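Soluble lytic murein transglycosylase (Pseudomonas aeruginosa, PDB 5OHU) cleaves the glycan strands of bacterial peptidoglycan as a lytic transglycosylase, turning over the cell wall in both exolytic and endolytic fashion. Local coordinates at residues Y387-R392 with Y621-N626; R412-F417 with Y449-Y454; A443-A448 with L470-P475; S493-A498 with Q612-Y617. All coordinates share one frame; numbering follows the deposited sequence.

Overall arrangement
Four contacts follow a largely helical chain from its superhelical part into the lysozyme-like SLT domain. Interaction 2 lies within the L domain and shares helix 438-450 with interaction 3; their centres are 12 Å apart. Interaction 3 brings that helix against segment 470-475, which in turn meets helix 605-624 of interactions 1 and 4: Tyr-621 OH bonds to Pro-475 O at 2.9 Å, and Phe-474 CE1 packs on Tyr-617 CD1 at 3.3 Å. Interactions 1 and 4, 12 Å between centres, use neighbouring parts of helix 605-624. Interaction 2 is farther off, about 26 Å from interaction 4 between centres, and touches neither it nor interaction 1.

Interaction 1: residues Y387-R392 with Y621-N626; sequences YKLGNR and YGQKLN
At the C-terminal end of helix 605-624, which closes in a Schellman motif at Asn-626, Gln-623 and Lys-624 meet Leu-389 and Asn-391 of the irregular segment 387-392. A leucine methyl packs against the glutamine amide: Leu-389 CD1 lies 3.2 Å from Gln-623 OE1 and 3.7 Å from its CD, the two side chains crossing at about a right angle, with the glutamine chain bent at chi2 (69°). In the polar half, Asn-391 ND2 and Lys-624 NZ stand 3.7 Å apart, two donors that share an acceptor: Lys-624 NZ forms a salt bridge with Asp-471 OD1, to which Asn-391 ND2 is also hydrogen-bonded. Asn-391 OD1 also takes the backbone N-H of Leu-470, so both ends of its amide are engaged. No hydrogen bond joins the two segments directly, and the contact lies at the surface. The loop between helices 374-383 and 398-406 thus runs beside helix 605-624, where Leu-389 also rests on Ile-620 and, on helix 374-383, on Phe-377.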
loop_
_atom_site.group_PDB
_atom_site.type_symbol
_atom_site.label_atom_id
_atom_site.label_comp_id
_atom_site.label_asym_id
_atom_site.label_seq_id
_atom_site.Cartn_x
_atom_site.Cartn_y
_atom_site.Cartn_z
ATOM N N TYR A 387 21.297 -21.860 2.910
ATOM C CA TYR A 387 20.580 -20.782 2.234
ATOM C C TYR A 387 21.430 -20.157 1.126
ATOM O O TYR A 387 22.660 -20.197 1.153
ATOM C CB TYR A 387 20.188 -19.686 3.221
ATOM C CG TYR A 387 19.304 -20.143 4.355
ATOM C CD1 TYR A 387 18.304 -21.093 4.150
ATOM C CD2 TYR A 387 19.454 -19.610 5.631
ATOM C CE1 TYR A 387 17.489 -21.509 5.191
ATOM C CE2 TYR A 387 18.638 -20.010 6.672
ATOM C CZ TYR A 387 17.655 -20.957 6.447
ATOM O OH TYR A 387 16.850 -21.359 7.484
ATOM N N LYS A 388 20.751 -19.547 0.154
ATOM C CA LYS A 388 21.404 -18.768 -0.902
ATOM C C LYS A 388 21.599 -17.337 -0.400
ATOM O O LYS A 388 20.625 -16.592 -0.254
ATOM C CB LYS A 388 20.558 -18.799 -2.174
ATOM C CG LYS A 388 21.255 -18.346 -3.456
ATOM C CD LYS A 388 20.230 -18.105 -4.569
ATOM C CE LYS A 388 20.875 -18.015 -5.953
ATOM N NZ LYS A 388 21.809 -16.857 -6.089
ATOM N N LEU A 389 22.850 -16.942 -0.136
ATOM C CA LEU A 389 23.146 -15.649 0.489
ATOM C C LEU A 389 24.214 -14.864 -0.269
ATOM O O LEU A 389 25.093 -14.248 0.342
ATOM C CB LEU A 389 23.587 -15.833 1.936
ATOM C CG LEU A 389 22.626 -16.641 2.794
ATOM C CD1 LEU A 389 23.174 -16.828 4.202
ATOM C CD2 LEU A 389 21.293 -15.951 2.805
ATOM N N GLY A 390 24.152 -14.839 -1.599
ATOM C CA GLY A 390 25.138 -14.098 -2.373
ATOM C C GLY A 390 24.953 -12.589 -2.390
ATOM O O GLY A 390 23.899 -12.097 -2.802
ATOM N N ASN A 391 25.980 -11.846 -1.963
ATOM C CA ASN A 391 25.949 -10.381 -1.881
ATOM C C ASN A 391 26.711 -9.817 -3.078
ATOM O O ASN A 391 27.934 -9.656 -3.033
ATOM C CB ASN A 391 26.545 -9.915 -0.556
ATOM C CG ASN A 391 26.556 -8.402 -0.399
ATOM O OD1 ASN A 391 25.974 -7.663 -1.199
ATOM N ND2 ASN A 391 27.218 -7.934 0.654
ATOM N N ARG A 392 25.977 -9.492 -4.142
ATOM C CA ARG A 392 26.553 -9.166 -5.449
ATOM C C ARG A 392 26.143 -7.763 -5.890
ATOM O O ARG A 392 25.029 -7.574 -6.411
ATOM C CB ARG A 392 26.112 -10.219 -6.472
ATOM C CG ARG A 392 26.196 -9.855 -7.956
ATOM C CD ARG A 392 27.605 -9.538 -8.436
ATOM N NE ARG A 392 27.621 -9.299 -9.880
ATOM C CZ ARG A 392 28.626 -8.731 -10.544
ATOM N NH1 ARG A 392 28.541 -8.557 -11.858
ATOM N NH2 ARG A 392 29.715 -8.330 -9.899
ATOM N N TYR A 621 20.827 -10.590 8.135
ATOM C CA TYR A 621 21.613 -9.874 9.126
ATOM C C TYR A 621 22.449 -10.835 9.955
ATOM O O TYR A 621 23.542 -10.468 10.406
ATOM C CB TYR A 621 20.706 -9.016 10.001
ATOM C CG TYR A 621 20.382 -7.688 9.360
ATOM C CD1 TYR A 621 21.392 -6.780 9.066
ATOM C CD2 TYR A 621 19.066 -7.350 9.026
ATOM C CE1 TYR A 621 21.115 -5.561 8.468
ATOM C CE2 TYR A 621 18.769 -6.127 8.437
ATOM C CZ TYR A 621 19.804 -5.234 8.155
ATOM O OH TYR A 621 19.537 -4.009 7.571
ATOM N N GLY A 622 21.967 -12.071 10.134
ATOM C CA GLY A 622 22.769 -13.080 10.808
ATOM C C GLY A 622 24.098 -13.318 10.119
ATOM O O GLY A 622 25.145 -13.394 10.769
ATOM N N GLN A 623 24.080 -13.419 8.786
ATOM C CA GLN A 623 25.332 -13.560 8.048
ATOM C C GLN A 623 26.211 -12.328 8.226
ATOM O O GLN A 623 27.397 -12.444 8.551
ATOM C CB GLN A 623 25.058 -13.817 6.566
ATOM C CG GLN A 623 26.106 -14.703 5.891
ATOM C CD GLN A 623 26.059 -16.148 6.389
ATOM O OE1 GLN A 623 25.006 -16.646 6.786
ATOM N NE2 GLN A 623 27.205 -16.823 6.371
ATOM N N LYS A 624 25.639 -11.133 8.034
ATOM C CA LYS A 624 26.424 -9.905 8.142
ATOM C C LYS A 624 26.976 -9.716 9.544
ATOM O O LYS A 624 28.025 -9.087 9.718
ATOM C CB LYS A 624 25.581 -8.688 7.742
ATOM C CG LYS A 624 25.252 -8.639 6.246
ATOM C CD LYS A 624 24.371 -7.446 5.896
ATOM C CE LYS A 624 25.118 -6.375 5.109
ATOM N NZ LYS A 624 25.640 -6.911 3.805
ATOM N N LEU A 625 26.283 -10.225 10.551
ATOM C CA LEU A 625 26.752 -10.116 11.922
ATOM C C LEU A 625 27.625 -11.292 12.346
ATOM O O LEU A 625 28.077 -11.313 13.492
ATOM C CB LEU A 625 25.561 -9.979 12.878
ATOM C CG LEU A 625 24.920 -8.595 12.790
ATOM C CD1 LEU A 625 23.510 -8.575 13.377
ATOM C CD2 LEU A 625 25.850 -7.548 13.456
ATOM N N ASN A 626 27.894 -12.240 11.441
ATOM C CA ASN A 626 28.636 -13.456 11.769
ATOM C C ASN A 626 27.999 -14.161 12.963
ATOM O O ASN A 626 28.669 -14.577 13.914
ATOM C CB ASN A 626 30.113 -13.159 12.025
ATOM C CG ASN A 626 30.928 -14.420 12.191
ATOM O OD1 ASN A 626 30.594 -15.466 11.628
ATOM N ND2 ASN A 626 31.988 -14.338 12.983
#

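Interaction 2: residues R412-F417 with Y449-Y454; sequences RAMEFF and YDMQWY
Phe-417 of helix 408-418 offers an edge to Trp-453 and a face to Met-451 at the end of helix 438-450. The aromatic pair comes first: an edge of the Phe-417 ring is directed at a face of Trp-453 in a T-shaped stack, with 4.7 Å between the centroids of the phenyl ring and the six-membered indole ring and their planes at 86°. Phe-417 carries CG anti to its backbone N (chi1 -174°), a setting that sends the ring out from helix 408-418 toward the other segment.

One face of the same phenyl ring receives a methionine. Met-451 CE makes a CH-pi contact 3.5 Å from the ring centroid, and SD, farther out at 5.1 Å, stands almost on the ring normal, a Met-aromatic contact in which the methyl lies between sulfur and ring. Both partners of Phe-417 lie at the Schellman motif that ends helix 438-450: Gln-452, with positive phi, gives its N-H to Tyr-449 O at 2.9 Å, and Trp-453 N reaches Ala-448 O. Trp-453 then stands at the N-cap of helix 454-463, all within the TPR-like L domain.

Sulfur meets sulfur in the remaining apolar contact. Met-414 begins by pointing away from segment 449-454, but its chain, bent at chi2, brings SD to 4.0 Å from Met-451 SD.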
loop_
_atom_site.group_PDB
_atom_site.type_symbol
_atom_site.label_atom_id
_atom_site.label_comp_id
_atom_site.label_asym_id
_atom_site.label_seq_id
_atom_site.Cartn_x
_atom_site.Cartn_y
_atom_site.Cartn_z
ATOM N N ARG A 412 19.327 18.636 -9.219
ATOM C CA ARG A 412 18.459 19.362 -8.302
ATOM C C ARG A 412 18.396 18.664 -6.948
ATOM O O ARG A 412 18.461 19.319 -5.902
ATOM C CB ARG A 412 17.060 19.518 -8.911
ATOM C CG ARG A 412 17.000 20.506 -10.097
ATOM C CD ARG A 412 15.569 21.003 -10.405
ATOM N NE ARG A 412 14.610 19.918 -10.612
ATOM C CZ ARG A 412 14.377 19.337 -11.788
ATOM N NH1 ARG A 412 15.030 19.740 -12.874
ATOM N NH2 ARG A 412 13.489 18.347 -11.883
ATOM N N ALA A 413 18.296 17.330 -6.947
ATOM C CA ALA A 413 18.249 16.594 -5.686
ATOM C C ALA A 413 19.572 16.705 -4.931
ATOM O O ALA A 413 19.581 16.886 -3.703
ATOM C CB ALA A 413 17.892 15.130 -5.944
ATOM N N MET A 414 20.697 16.605 -5.646
ATOM C CA MET A 414 22.001 16.797 -5.017
ATOM C C MET A 414 22.074 18.142 -4.307
ATOM O O MET A 414 22.422 18.219 -3.125
ATOM C CB MET A 414 23.115 16.708 -6.062
ATOM C CG MET A 414 23.307 15.352 -6.701
ATOM S SD MET A 414 23.886 14.142 -5.513
ATOM C CE MET A 414 24.287 12.767 -6.592
ATOM N N GLU A 415 21.749 19.218 -5.022
ATOM C CA GLU A 415 21.875 20.551 -4.445
ATOM C C GLU A 415 20.926 20.736 -3.272
ATOM O O GLU A 415 21.303 21.327 -2.256
ATOM C CB GLU A 415 21.624 21.614 -5.510
ATOM C CG GLU A 415 21.909 23.012 -5.025
ATOM C CD GLU A 415 23.334 23.161 -4.544
ATOM O OE1 GLU A 415 24.248 22.676 -5.248
ATOM O OE2 GLU A 415 23.536 23.746 -3.458
ATOM N N PHE A 416 19.690 20.245 -3.395
ATOM C CA PHE A 416 18.769 20.253 -2.261
ATOM C C PHE A 416 19.403 19.593 -1.049
ATOM O O PHE A 416 19.319 20.104 0.073
ATOM C CB PHE A 416 17.473 19.527 -2.629
ATOM C CG PHE A 416 16.465 20.389 -3.325
ATOM C CD1 PHE A 416 16.227 21.685 -2.898
ATOM C CD2 PHE A 416 15.760 19.904 -4.412
ATOM C CE1 PHE A 416 15.300 22.477 -3.540
ATOM C CE2 PHE A 416 14.833 20.691 -5.064
ATOM C CZ PHE A 416 14.601 21.979 -4.628
ATOM N N PHE A 417 20.047 18.446 -1.271
ATOM C CA PHE A 417 20.650 17.681 -0.184
ATOM C C PHE A 417 21.742 18.483 0.520
ATOM O O PHE A 417 21.720 18.636 1.747
ATOM C CB PHE A 417 21.204 16.369 -0.743
ATOM C CG PHE A 417 21.723 15.427 0.304
ATOM C CD1 PHE A 417 20.874 14.521 0.928
ATOM C CD2 PHE A 417 23.066 15.426 0.649
ATOM C CE1 PHE A 417 21.353 13.645 1.888
ATOM C CE2 PHE A 417 23.548 14.554 1.605
ATOM C CZ PHE A 417 22.690 13.660 2.226
ATOM N N TYR A 449 22.814 5.373 -1.881
ATOM C CA TYR A 449 23.534 4.648 -0.838
ATOM C C TYR A 449 24.800 5.394 -0.421
ATOM O O TYR A 449 25.085 5.533 0.776
ATOM C CB TYR A 449 23.865 3.233 -1.318
ATOM C CG TYR A 449 24.603 2.377 -0.304
ATOM C CD1 TYR A 449 23.915 1.695 0.698
ATOM C CD2 TYR A 449 25.984 2.238 -0.357
ATOM C CE1 TYR A 449 24.591 0.907 1.618
ATOM C CE2 TYR A 449 26.661 1.459 0.560
ATOM C CZ TYR A 449 25.964 0.797 1.539
ATOM O OH TYR A 449 26.650 0.025 2.441
ATOM N N ASP A 450 25.562 5.905 -1.391
ATOM C CA ASP A 450 26.779 6.636 -1.062
ATOM C C ASP A 450 26.503 7.956 -0.350
ATOM O O ASP A 450 27.437 8.555 0.190
ATOM C CB ASP A 450 27.601 6.872 -2.331
ATOM C CG ASP A 450 28.172 5.584 -2.895
ATOM O OD1 ASP A 450 28.466 4.667 -2.099
ATOM O OD2 ASP A 450 28.318 5.477 -4.132
ATOM N N MET A 451 25.254 8.412 -0.320
ATOM C CA MET A 451 24.857 9.573 0.461
ATOM C C MET A 451 24.302 9.196 1.830
ATOM O O MET A 451 23.800 10.073 2.545
ATOM C CB MET A 451 23.821 10.392 -0.316
ATOM C CG MET A 451 24.321 10.905 -1.666
ATOM S SD MET A 451 22.980 11.455 -2.746
ATOM C CE MET A 451 22.262 12.742 -1.736
ATOM N N GLN A 452 24.381 7.914 2.209
ATOM C CA GLN A 452 23.792 7.399 3.450
ATOM C C GLN A 452 22.280 7.557 3.438
ATOM O O GLN A 452 21.644 7.754 4.477
ATOM C CB GLN A 452 24.391 8.063 4.697
ATOM C CG GLN A 452 25.720 7.472 5.163
ATOM C CD GLN A 452 26.722 7.313 4.036
ATOM O OE1 GLN A 452 27.271 8.293 3.534
ATOM N NE2 GLN A 452 26.957 6.068 3.623
ATOM N N TRP A 453 21.691 7.475 2.251
ATOM C CA TRP A 453 20.250 7.591 2.110
ATOM C C TRP A 453 19.676 6.205 1.864
ATOM O O TRP A 453 19.273 5.837 0.757
ATOM C CB TRP A 453 19.905 8.588 1.030
ATOM C CG TRP A 453 19.561 9.815 1.709
ATOM C CD1 TRP A 453 19.812 10.105 3.018
ATOM C CD2 TRP A 453 18.864 10.928 1.172
ATOM N NE1 TRP A 453 19.318 11.335 3.328
ATOM C CE2 TRP A 453 18.731 11.865 2.209
ATOM C CE3 TRP A 453 18.342 11.228 -0.088
ATOM C CZ2 TRP A 453 18.108 13.085 2.022
ATOM C CZ3 TRP A 453 17.711 12.433 -0.269
ATOM C CH2 TRP A 453 17.598 13.351 0.780
ATOM N N TYR A 454 19.601 5.458 2.968
ATOM C CA TYR A 454 19.349 4.026 2.910
ATOM C C TYR A 454 17.984 3.717 2.323
ATOM O O TYR A 454 17.873 2.854 1.447
ATOM C CB TYR A 454 19.523 3.433 4.310
ATOM C CG TYR A 454 20.913 3.741 4.837
ATOM C CD1 TYR A 454 22.041 3.435 4.071
ATOM C CD2 TYR A 454 21.104 4.381 6.066
ATOM C CE1 TYR A 454 23.314 3.733 4.518
ATOM C CE2 TYR A 454 22.373 4.676 6.517
ATOM C CZ TYR A 454 23.471 4.352 5.737
ATOM O OH TYR A 454 24.735 4.641 6.175
#

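Interaction 3: residues A443-A448 with L470-P475; sequences AQARLA and LDIRFP
Ala-445, on helix 438-450, and Ile-472, on the short and weakly bonded helical turn 470-473, bring their CA atoms to 7.6 Å, the shortest distance between CA atoms of the two segments. A single branch of Ile-472 bridges that gap. Its CG1 is anti to the carbonyl carbon (chi1 -67°) and the chain continues extended (chi2 -167°), which drives CD1 tip-first against the wall of the other helix. There the methyl meets backbone as much as side chain: it lies 3.7 Å from Ala-445 O, 4.1 Å from Ala-445 CB and 4.0 Å from Arg-446 N. The small alanine side chain points toward Ile-472 and lets the helix surface come this near. Arg-446 adds little, its CD lying 4.4 Å from Ile-472 CD1. Its CB points away, and its poorly ordered guanidinium group has a long, weak ion pair with Asp-450. Around the pair, Ala-457 of helix 454-463 and Tyr-449 also touch Ile-472, while Ser-460 and Ile-461 rest on Ala-445. Ala-445 and Ile-472 are buried where helix 438-450 meets turn 470-473, whereas Arg-446 is exposed. With no hydrogen bond or charge pair across the two segments, the contact rests on van der Waals packing of one methyl against backbone and alanine, and carries no polar directionality.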
loop_
_atom_site.group_PDB
_atom_site.type_symbol
_atom_site.label_atom_id
_atom_site.label_comp_id
_atom_site.label_asym_id
_atom_site.label_seq_id
_atom_site.Cartn_x
_atom_site.Cartn_y
_atom_site.Cartn_z
ATOM N N ALA A 443 21.612 2.445 -10.886
ATOM C CA ALA A 443 22.576 3.523 -10.700
ATOM C C ALA A 443 22.109 4.507 -9.632
ATOM O O ALA A 443 22.904 4.937 -8.785
ATOM C CB ALA A 443 22.823 4.242 -12.025
ATOM N N GLN A 444 20.819 4.864 -9.648
ATOM C CA GLN A 444 20.289 5.763 -8.627
ATOM C C GLN A 444 20.420 5.149 -7.235
ATOM O O GLN A 444 20.718 5.855 -6.261
ATOM C CB GLN A 444 18.828 6.096 -8.925
ATOM C CG GLN A 444 18.326 7.355 -8.239
ATOM C CD GLN A 444 16.818 7.456 -8.240
ATOM O OE1 GLN A 444 16.125 6.449 -8.120
ATOM N NE2 GLN A 444 16.296 8.676 -8.381
ATOM N N ALA A 445 20.199 3.833 -7.129
ATOM C CA ALA A 445 20.356 3.156 -5.846
ATOM C C ALA A 445 21.772 3.312 -5.309
ATOM O O ALA A 445 21.965 3.573 -4.114
ATOM C CB ALA A 445 19.991 1.673 -5.977
ATOM N N ARG A 446 22.777 3.172 -6.178
ATOM C CA ARG A 446 24.157 3.329 -5.725
ATOM C C ARG A 446 24.430 4.754 -5.264
ATOM O O ARG A 446 25.100 4.963 -4.247
ATOM C CB ARG A 446 25.139 2.932 -6.827
ATOM C CG ARG A 446 26.594 2.818 -6.351
ATOM C CD ARG A 446 26.779 1.662 -5.363
ATOM N NE ARG A 446 27.796 1.947 -4.351
ATOM C CZ ARG A 446 29.088 1.667 -4.487
ATOM N NH1 ARG A 446 29.532 1.091 -5.595
ATOM N NH2 ARG A 446 29.940 1.965 -3.514
ATOM N N LEU A 447 23.914 5.747 -5.998
ATOM C CA LEU A 447 24.175 7.145 -5.660
ATOM C C LEU A 447 23.569 7.502 -4.310
ATOM O O LEU A 447 24.209 8.165 -3.485
ATOM C CB LEU A 447 23.633 8.066 -6.759
ATOM C CG LEU A 447 24.399 8.123 -8.088
ATOM C CD1 LEU A 447 23.568 8.800 -9.168
ATOM C CD2 LEU A 447 25.737 8.841 -7.934
ATOM N N ALA A 448 22.329 7.067 -4.069
ATOM C CA ALA A 448 21.673 7.345 -2.795
ATOM C C ALA A 448 22.346 6.602 -1.641
ATOM O O ALA A 448 22.433 7.130 -0.526
ATOM C CB ALA A 448 20.190 6.975 -2.881
ATOM N N LEU A 470 23.170 -6.948 -1.234
ATOM C CA LEU A 470 22.784 -7.006 0.164
ATOM C C LEU A 470 23.411 -5.900 0.998
ATOM O O LEU A 470 22.999 -5.698 2.145
ATOM C CB LEU A 470 23.142 -8.378 0.728
ATOM C CG LEU A 470 22.450 -9.546 0.009
ATOM C CD1 LEU A 470 22.708 -10.857 0.764
ATOM C CD2 LEU A 470 20.940 -9.309 -0.084
ATOM N N ASP A 471 24.394 -5.181 0.456
ATOM C CA ASP A 471 24.874 -3.983 1.130
ATOM C C ASP A 471 23.822 -2.881 1.068
ATOM O O ASP A 471 23.497 -2.257 2.086
ATOM C CB ASP A 471 26.196 -3.525 0.512
ATOM C CG ASP A 471 27.379 -4.391 0.951
ATOM O OD1 ASP A 471 27.147 -5.520 1.445
ATOM O OD2 ASP A 471 28.539 -3.947 0.799
ATOM N N ILE A 472 23.250 -2.652 -0.114
ATOM C CA ILE A 472 22.239 -1.609 -0.230
ATOM C C ILE A 472 20.947 -2.045 0.439
ATOM O O ILE A 472 20.323 -1.269 1.164
ATOM C CB ILE A 472 22.009 -1.231 -1.704
ATOM C CG1 ILE A 472 23.257 -0.563 -2.289
ATOM C CG2 ILE A 472 20.808 -0.296 -1.824
ATOM C CD1 ILE A 472 23.002 0.107 -3.615
ATOM N N ARG A 473 20.533 -3.296 0.231
ATOM C CA ARG A 473 19.246 -3.723 0.760
ATOM C C ARG A 473 19.252 -3.862 2.276
ATOM O O ARG A 473 18.176 -3.856 2.886
ATOM C CB ARG A 473 18.813 -5.045 0.117
ATOM C CG ARG A 473 18.334 -4.918 -1.342
ATOM C CD ARG A 473 17.810 -6.254 -1.883
ATOM N NE ARG A 473 16.629 -6.709 -1.147
ATOM C CZ ARG A 473 16.375 -7.978 -0.850
ATOM N NH1 ARG A 473 17.229 -8.922 -1.218
ATOM N NH2 ARG A 473 15.274 -8.300 -0.168
ATOM N N PHE A 474 20.423 -3.978 2.903
ATOM C CA PHE A 474 20.519 -4.255 4.337
ATOM C C PHE A 474 21.596 -3.381 4.977
ATOM O O PHE A 474 22.697 -3.832 5.298
ATOM C CB PHE A 474 20.738 -5.752 4.566
ATOM C CG PHE A 474 19.594 -6.564 4.051
ATOM C CD1 PHE A 474 18.375 -6.523 4.709
ATOM C CD2 PHE A 474 19.682 -7.260 2.854
ATOM C CE1 PHE A 474 17.275 -7.210 4.227
ATOM C CE2 PHE A 474 18.574 -7.963 2.361
ATOM C CZ PHE A 474 17.372 -7.927 3.047
ATOM N N PRO A 475 21.276 -2.112 5.202
ATOM C CA PRO A 475 22.247 -1.214 5.830
ATOM C C PRO A 475 22.575 -1.629 7.259
ATOM O O PRO A 475 21.792 -2.298 7.945
ATOM C CB PRO A 475 21.539 0.149 5.805
ATOM C CG PRO A 475 20.114 -0.131 5.450
ATOM C CD PRO A 475 20.093 -1.402 4.691
#

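Interaction 4: residues S493-A498 with Q612-Y617; sequences SSWIFA and QNVLSY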
loop_
_atom_site.group_PDB
_atom_site.type_symbol
_atom_site.label_atom_id
_atom_site.label_comp_id
_atom_site.label_asym_id
_atom_site.label_seq_id
_atom_site.Cartn_x
_atom_site.Cartn_y
_atom_site.Cartn_z
ATOM N N SER A 493 20.664 -10.276 17.915
ATOM C CA SER A 493 20.853 -8.926 17.385
ATOM C C SER A 493 20.443 -8.826 15.915
ATOM O O SER A 493 20.070 -7.743 15.459
ATOM C CB SER A 493 22.297 -8.471 17.594
ATOM O OG SER A 493 23.068 -8.696 16.439
ATOM N N SER A 494 20.470 -9.930 15.170
ATOM C CA SER A 494 19.949 -9.903 13.811
ATOM C C SER A 494 18.473 -9.541 13.799
ATOM O O SER A 494 17.999 -8.900 12.858
ATOM C CB SER A 494 20.158 -11.251 13.129
ATOM O OG SER A 494 19.478 -12.270 13.818
ATOM N N TRP A 495 17.741 -9.922 14.841
ATOM C CA TRP A 495 16.314 -9.637 14.885
ATOM C C TRP A 495 16.058 -8.137 14.972
ATOM O O TRP A 495 15.175 -7.611 14.284
ATOM C CB TRP A 495 15.680 -10.372 16.063
ATOM C CG TRP A 495 14.177 -10.376 16.044
ATOM C CD1 TRP A 495 13.353 -10.454 14.941
ATOM C CD2 TRP A 495 13.315 -10.279 17.184
ATOM N NE1 TRP A 495 12.029 -10.425 15.338
ATOM C CE2 TRP A 495 11.980 -10.317 16.707
ATOM C CE3 TRP A 495 13.540 -10.169 18.564
ATOM C CZ2 TRP A 495 10.877 -10.244 17.566
ATOM C CZ3 TRP A 495 12.442 -10.103 19.424
ATOM C CH2 TRP A 495 11.127 -10.149 18.918
ATOM N N ILE A 496 16.842 -7.421 15.781
ATOM C CA ILE A 496 16.591 -5.998 15.933
ATOM C C ILE A 496 17.003 -5.226 14.672
ATOM O O ILE A 496 16.332 -4.261 14.284
ATOM C CB ILE A 496 17.288 -5.489 17.208
ATOM C CG1 ILE A 496 16.783 -4.110 17.593
ATOM C CG2 ILE A 496 18.784 -5.420 17.030
ATOM C CD1 ILE A 496 17.339 -3.643 18.924
ATOM N N PHE A 497 18.091 -5.624 14.010
ATOM C CA PHE A 497 18.385 -5.080 12.687
ATOM C C PHE A 497 17.223 -5.332 11.729
ATOM O O PHE A 497 16.816 -4.434 10.983
ATOM C CB PHE A 497 19.656 -5.709 12.117
ATOM C CG PHE A 497 20.924 -5.149 12.672
ATOM C CD1 PHE A 497 21.376 -5.534 13.922
ATOM C CD2 PHE A 497 21.691 -4.271 11.925
ATOM C CE1 PHE A 497 22.552 -5.033 14.431
ATOM C CE2 PHE A 497 22.877 -3.771 12.427
ATOM C CZ PHE A 497 23.305 -4.155 13.683
ATOM N N ALA A 498 16.684 -6.561 11.740
ATOM C CA ALA A 498 15.555 -6.905 10.880
ATOM C C ALA A 498 14.333 -6.041 11.171
ATOM O O ALA A 498 13.688 -5.535 10.249
ATOM C CB ALA A 498 15.199 -8.385 11.042
ATOM N N GLN A 612 6.995 -12.332 7.411
ATOM C CA GLN A 612 7.891 -12.989 6.471
ATOM C C GLN A 612 9.089 -12.111 6.149
ATOM O O GLN A 612 10.210 -12.626 6.038
ATOM C CB GLN A 612 7.138 -13.399 5.211
ATOM C CG GLN A 612 6.033 -14.398 5.489
ATOM C CD GLN A 612 5.299 -14.834 4.227
ATOM O OE1 GLN A 612 5.455 -14.227 3.166
ATOM N NE2 GLN A 612 4.500 -15.902 4.336
ATOM N N ASN A 613 8.893 -10.788 6.058
ATOM C CA ASN A 613 10.024 -9.894 5.808
ATOM C C ASN A 613 11.027 -9.944 6.961
ATOM O O ASN A 613 12.234 -10.098 6.749
ATOM C CB ASN A 613 9.562 -8.440 5.638
ATOM C CG ASN A 613 8.865 -8.162 4.309
ATOM O OD1 ASN A 613 8.329 -7.060 4.108
ATOM N ND2 ASN A 613 8.756 -9.174 3.464
ATOM N N VAL A 614 10.539 -9.728 8.189
ATOM C CA VAL A 614 11.410 -9.656 9.359
ATOM C C VAL A 614 12.202 -10.947 9.521
ATOM O O VAL A 614 13.414 -10.918 9.748
ATOM C CB VAL A 614 10.591 -9.337 10.622
ATOM C CG1 VAL A 614 11.442 -9.529 11.880
ATOM C CG2 VAL A 614 10.035 -7.887 10.549
ATOM N N LEU A 615 11.536 -12.100 9.406
ATOM C CA LEU A 615 12.264 -13.356 9.544
ATOM C C LEU A 615 13.312 -13.494 8.451
ATOM O O LEU A 615 14.433 -13.938 8.716
ATOM C CB LEU A 615 11.307 -14.548 9.521
ATOM C CG LEU A 615 10.374 -14.636 10.734
ATOM C CD1 LEU A 615 9.279 -15.717 10.528
ATOM C CD2 LEU A 615 11.184 -14.913 12.010
ATOM N N SER A 616 12.960 -13.137 7.214
ATOM C CA SER A 616 13.919 -13.246 6.119
ATOM C C SER A 616 15.087 -12.290 6.328
ATOM O O SER A 616 16.245 -12.652 6.094
ATOM C CB SER A 616 13.227 -12.960 4.783
ATOM O OG SER A 616 12.239 -13.943 4.493
ATOM N N TYR A 617 14.800 -11.070 6.782
ATOM C CA TYR A 617 15.857 -10.090 6.988
ATOM C C TYR A 617 16.805 -10.536 8.090
ATOM O O TYR A 617 18.018 -10.311 7.991
ATOM C CB TYR A 617 15.259 -8.714 7.328
ATOM C CG TYR A 617 14.397 -8.082 6.239
ATOM C CD1 TYR A 617 14.403 -8.570 4.928
ATOM C CD2 TYR A 617 13.568 -7.002 6.528
ATOM C CE1 TYR A 617 13.608 -7.991 3.936
ATOM C CE2 TYR A 617 12.787 -6.413 5.550
ATOM C CZ TYR A 617 12.814 -6.908 4.257
ATOM O OH TYR A 617 12.027 -6.324 3.296
#
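Ala-498 of helix 493-504 fits against helix 605-624 where Val-614 and Tyr-617 lie one turn apart. The segment axes approach to 8.5 Å at 132° between their directions, and the CA atoms of Ala-498 and Tyr-617 are only 5.0 Å apart. Ala-498 CB sits 3.4 Å from Val-614 O and 3.7 Å from Tyr-617 CB, so a methyl meets backbone and the root of a side chain. Tyr-617 CB faces Ala-498, and with CG anti to the carbonyl carbon (chi1 -63°) the ring leads away, one face lying over Asn-613 O. Trp-495 has the other setting, CG anti to the backbone N (chi1 -168°), which carries the indole across Val-614 at a slant. Val-614 CG1 meets the indole at its edge, 3.6 Å from NE1, whose hydrogen bond goes to Ser-573 OG. Within helix 605-624, Ser-616 OG donates to Gln-612 O at 2.9 Å, from the face of that carbonyl plane opposite to Ser-616 N. In this buried core of the lysozyme-like domain, helix 569-578 packs against both Trp-495 and Val-614, and helix 479-488 covers Phe-497 of helix 493-504.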